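Local coordinates for protein CalG4 (Micromonospora echinospora, PDB 3IA7) that belongs to the GT-B clan of glycosyltransferase-like proteins, pairing two domains built on parallel beta sheets, and binds calcium ions in the crystal, at residues G32-Y37 with G51-L56; P126-T131 with E394-R399. All blocks are in the same frame, centred on the assembly; numbering follows the deposited sequence.

Interaction 1 (G32-Y37 with G51-L56); sequences GHRITY and GAEVVL
R34 and E53 reach toward each other across the two parallel strands of a beta-alpha-beta unit, 34-39 and 53-56, joined by helix 41-49. R34 holds CG anti to its backbone N (chi1 177°) and stays extended as far as NE, where E53 OE1 meets the edge of the guanidinium. R34 NE donates at 3.1 Å to the syn side of E53 OE1, in a salt bridge bent to 141° at the hydrogen. Although the guanidinium and carboxylate planes lie just 12° apart, R34 NH2 remains 3.7 Å from E53 OE2, so NE carries the pairing rather than a two-pronged grip. On the same face, T36 CG2 presses on V55 CG2 at 3.5 Å, a tight methyl contact, while T36 OG1 turns to H6 on the neighbouring strand.

On the other face the strands meet through carbon alone: A52 CB touches I35 CG2 at 3.8 Å and Y37 CB at 3.7 Å, and V47 of the connecting helix packs on both A52 and Y37. Beyond CB the Y37 ring leaves this strand pair for helix 15-30, its OH bonding to S21 and N11. Between the backbones, E53 N donates to I35 O, Y37 N to E53 O and V55 N to Y37 O. Where the direct pairing stops, one water accepts from I35 N at 2.9 Å and donates to G51 O at 2.8 Å.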
# COMPACT_ATOMS: atom_id res chain seq x y z
N GLY A 32 12.29 13.19 8.23
CA GLY A 32 13.63 13.82 8.14
C GLY A 32 14.80 12.96 8.64
O GLY A 32 15.95 13.38 8.53
N HIS A 33 14.51 11.76 9.17
CA HIS A 33 15.55 10.84 9.66
C HIS A 33 16.33 10.17 8.54
O HIS A 33 15.77 9.85 7.49
CB HIS A 33 14.96 9.81 10.64
CG HIS A 33 14.22 10.46 11.77
ND1 HIS A 33 14.83 11.37 12.61
CD2 HIS A 33 12.91 10.43 12.13
CE1 HIS A 33 13.94 11.84 13.47
NE2 HIS A 33 12.78 11.26 13.21
N ARG A 34 17.63 10.01 8.77
CA ARG A 34 18.52 9.28 7.86
C ARG A 34 18.42 7.80 8.21
O ARG A 34 18.74 7.38 9.36
CB ARG A 34 19.96 9.75 8.10
CG ARG A 34 20.95 8.97 7.23
CD ARG A 34 22.39 9.38 7.51
NE ARG A 34 23.28 8.47 6.78
CZ ARG A 34 24.59 8.41 6.97
NH1 ARG A 34 25.17 9.16 7.91
NH2 ARG A 34 25.32 7.58 6.24
N ILE A 35 17.93 7.01 7.26
CA ILE A 35 17.74 5.58 7.47
C ILE A 35 18.74 4.77 6.67
O ILE A 35 18.91 4.95 5.45
CB ILE A 35 16.30 5.10 7.09
CG1 ILE A 35 15.21 6.09 7.54
CG2 ILE A 35 16.09 3.60 7.56
CD1 ILE A 35 15.16 6.25 9.14
N THR A 36 19.47 3.90 7.38
CA THR A 36 20.36 2.96 6.74
C THR A 36 19.75 1.59 7.01
O THR A 36 19.21 1.36 8.10
CB THR A 36 21.77 3.07 7.35
OG1 THR A 36 22.29 4.40 7.12
CG2 THR A 36 22.72 2.03 6.73
N TYR A 37 19.85 0.67 6.06
CA TYR A 37 19.08 -0.55 6.15
C TYR A 37 19.95 -1.70 5.63
O TYR A 37 20.40 -1.66 4.46
CB TYR A 37 17.76 -0.40 5.35
CG TYR A 37 16.69 -1.47 5.66
CD1 TYR A 37 15.46 -1.11 6.19
CD2 TYR A 37 16.89 -2.81 5.32
CE1 TYR A 37 14.48 -2.05 6.45
CE2 TYR A 37 15.90 -3.79 5.60
CZ TYR A 37 14.70 -3.39 6.18
OH TYR A 37 13.69 -4.31 6.40
N GLY A 51 12.93 4.70 1.01
CA GLY A 51 13.61 5.88 1.55
C GLY A 51 14.91 5.58 2.33
O GLY A 51 15.50 6.50 2.88
N ALA A 52 15.37 4.33 2.33
CA ALA A 52 16.61 4.01 3.05
C ALA A 52 17.83 3.85 2.15
O ALA A 52 17.70 3.40 0.99
CB ALA A 52 16.44 2.79 3.89
N GLU A 53 19.00 4.17 2.72
CA GLU A 53 20.30 3.80 2.14
C GLU A 53 20.56 2.35 2.50
O GLU A 53 20.25 1.97 3.63
CB GLU A 53 21.43 4.61 2.81
CG GLU A 53 21.46 6.08 2.52
CD GLU A 53 22.59 6.76 3.29
OE1 GLU A 53 22.32 7.77 3.97
OE2 GLU A 53 23.73 6.23 3.24
N VAL A 54 21.21 1.59 1.63
CA VAL A 54 21.36 0.13 1.84
C VAL A 54 22.83 -0.21 2.20
O VAL A 54 23.77 0.32 1.60
CB VAL A 54 20.87 -0.66 0.62
CG1 VAL A 54 21.36 -2.16 0.59
CG2 VAL A 54 19.33 -0.63 0.55
N VAL A 55 22.98 -1.10 3.18
CA VAL A 55 24.22 -1.77 3.49
C VAL A 55 23.96 -3.24 3.12
O VAL A 55 23.08 -3.90 3.71
CB VAL A 55 24.55 -1.68 5.00
CG1 VAL A 55 25.70 -2.72 5.38
CG2 VAL A 55 24.97 -0.23 5.36
N LEU A 56 24.69 -3.74 2.13
CA LEU A 56 24.47 -5.15 1.69
C LEU A 56 25.18 -6.16 2.59
O LEU A 56 26.31 -5.90 3.08
CB LEU A 56 25.01 -5.38 0.26
CG LEU A 56 24.33 -4.53 -0.81
CD1 LEU A 56 25.09 -4.75 -2.14
CD2 LEU A 56 22.88 -4.94 -0.93
O HOH W 1 17.18 7.89 4.57

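Interaction 2 (P126-T131 with E394-R399)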
# COMPACT_ATOMS: atom_id res chain seq x y z
N PRO A 126 20.78 2.77 22.00
CA PRO A 126 19.48 2.16 22.29
C PRO A 126 19.02 1.34 21.09
O PRO A 126 19.51 1.53 19.94
CB PRO A 126 18.55 3.36 22.54
CG PRO A 126 19.15 4.46 21.73
CD PRO A 126 20.67 4.23 21.79
N ALA A 127 18.15 0.37 21.34
CA ALA A 127 17.66 -0.47 20.27
C ALA A 127 16.16 -0.66 20.39
O ALA A 127 15.61 -0.54 21.48
CB ALA A 127 18.39 -1.88 20.26
N VAL A 128 15.52 -0.90 19.24
CA VAL A 128 14.11 -1.18 19.15
C VAL A 128 13.97 -2.49 18.42
O VAL A 128 14.58 -2.66 17.36
CB VAL A 128 13.38 -0.12 18.26
CG1 VAL A 128 11.91 -0.56 17.94
CG2 VAL A 128 13.46 1.26 18.86
N ARG A 129 13.14 -3.39 18.95
CA ARG A 129 12.86 -4.64 18.30
C ARG A 129 11.59 -4.52 17.40
O ARG A 129 10.56 -3.94 17.83
CB ARG A 129 12.65 -5.75 19.34
CG ARG A 129 12.28 -7.10 18.67
CD ARG A 129 12.22 -8.25 19.74
NE ARG A 129 13.53 -8.39 20.43
CZ ARG A 129 13.97 -9.48 21.04
NH1 ARG A 129 13.20 -10.57 21.08
NH2 ARG A 129 15.19 -9.50 21.58
N LEU A 130 11.63 -5.16 16.25
CA LEU A 130 10.44 -5.31 15.41
C LEU A 130 10.03 -6.75 15.26
O LEU A 130 10.88 -7.64 15.10
CB LEU A 130 10.72 -4.80 13.99
CG LEU A 130 11.25 -3.39 13.74
CD1 LEU A 130 11.42 -3.15 12.13
CD2 LEU A 130 10.40 -2.23 14.43
N THR A 131 8.72 -6.99 15.20
CA THR A 131 8.28 -8.33 14.80
C THR A 131 6.97 -8.30 14.03
O THR A 131 6.05 -7.59 14.41
CB THR A 131 8.22 -9.38 16.00
OG1 THR A 131 7.78 -10.65 15.50
CG2 THR A 131 7.30 -8.90 17.14
N GLU A 394 10.03 7.67 17.91
CA GLU A 394 10.50 9.02 18.26
C GLU A 394 10.39 9.35 19.76
O GLU A 394 11.30 9.97 20.33
CB GLU A 394 9.82 10.11 17.42
CG GLU A 394 10.19 10.03 15.92
CD GLU A 394 9.65 11.20 15.17
OE1 GLU A 394 8.46 11.54 15.39
OE2 GLU A 394 10.43 11.79 14.38
N ALA A 395 9.30 8.92 20.39
CA ALA A 395 9.10 9.07 21.84
C ALA A 395 10.15 8.30 22.67
O ALA A 395 10.64 8.80 23.67
CB ALA A 395 7.67 8.65 22.26
N TYR A 396 10.49 7.08 22.24
CA TYR A 396 11.49 6.24 22.89
C TYR A 396 12.82 6.96 22.85
O TYR A 396 13.50 7.10 23.87
CB TYR A 396 11.53 4.87 22.18
CG TYR A 396 12.54 3.84 22.66
CD1 TYR A 396 12.53 3.33 23.98
CD2 TYR A 396 13.50 3.37 21.79
CE1 TYR A 396 13.44 2.38 24.38
CE2 TYR A 396 14.41 2.41 22.18
CZ TYR A 396 14.38 1.91 23.46
OH TYR A 396 15.25 0.91 23.81
N LEU A 397 13.17 7.49 21.68
CA LEU A 397 14.39 8.31 21.55
C LEU A 397 14.41 9.51 22.48
O LEU A 397 15.42 9.77 23.12
CB LEU A 397 14.58 8.75 20.11
CG LEU A 397 15.09 7.71 19.12
CD1 LEU A 397 15.14 8.38 17.74
CD2 LEU A 397 16.48 7.23 19.49
N GLY A 398 13.28 10.22 22.57
CA GLY A 398 13.10 11.31 23.50
C GLY A 398 13.42 10.90 24.91
O GLY A 398 14.01 11.68 25.65
N ARG A 399 13.01 9.69 25.32
CA ARG A 399 13.28 9.23 26.68
C ARG A 399 14.72 8.78 26.89
O ARG A 399 15.37 9.17 27.86
CB ARG A 399 12.37 8.07 27.11
CG ARG A 399 10.87 8.34 27.03
CD ARG A 399 10.04 7.14 27.53
NE ARG A 399 10.03 5.96 26.65
CZ ARG A 399 9.10 5.72 25.72
NH1 ARG A 399 8.12 6.59 25.53
NH2 ARG A 399 9.16 4.60 24.99
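V128 and Y396 mark where strand 127-131 meets helix 394-399, with their CA atoms 8.7 Å apart and those of P126 and L397 at 8.0 Å, so side chains rather than backbones must span the gap. Y396 does most of this. Its CB points toward the strand and CG is anti to the backbone N (chi1 178°), and the hydroxyl at the end of the ring donates to the backbone carbonyl of A127, with Y396 OH 2.8 Å from A127 O. The donor sits at a C=O...O angle of 149°, tilted 22° from the carbonyl plane, and gives the buried phenol a polar partner. Helix 385-400 is the C-terminal helix of the chain; as in other GT-B proteins, it returns from the C-terminal half to pack against the N-terminal parallel sheet. The V128 and Y396 side chains run in opposite senses as they pass, which leaves V128 CG2 3.6 Å from Y396 CD2 and equally close to CE2. P126 adds a looser apolar border: its CB lies 4.3 Å from Y396 CE2, and its CG approaches L397 CD2 at 4.5 Å. Two residues before Y396, E394 forms a salt bridge with R31.

In the fold
Followed from the N terminus, the chain closes interaction 1 early, after a short excursion through helix 41-49 that sets 53-56 at one edge of the seven-stranded sheet, as counted within this chain. Interaction 2 opens later on the same sheet, at strand 127-131, and closes only after the chain has built the whole second, six-stranded sheet and returned through helix 385-400. The two contacts are thus in series, neither crossing nor nesting: one is local within a beta-alpha-beta unit, the other ties the chain's C-terminal end back to its N-terminal domain. Their centres lie about 17 Å apart, yet they touch directly, since H33 NE2 and E394 OE2 approach to 2.7 Å in a probable hydrogen bond.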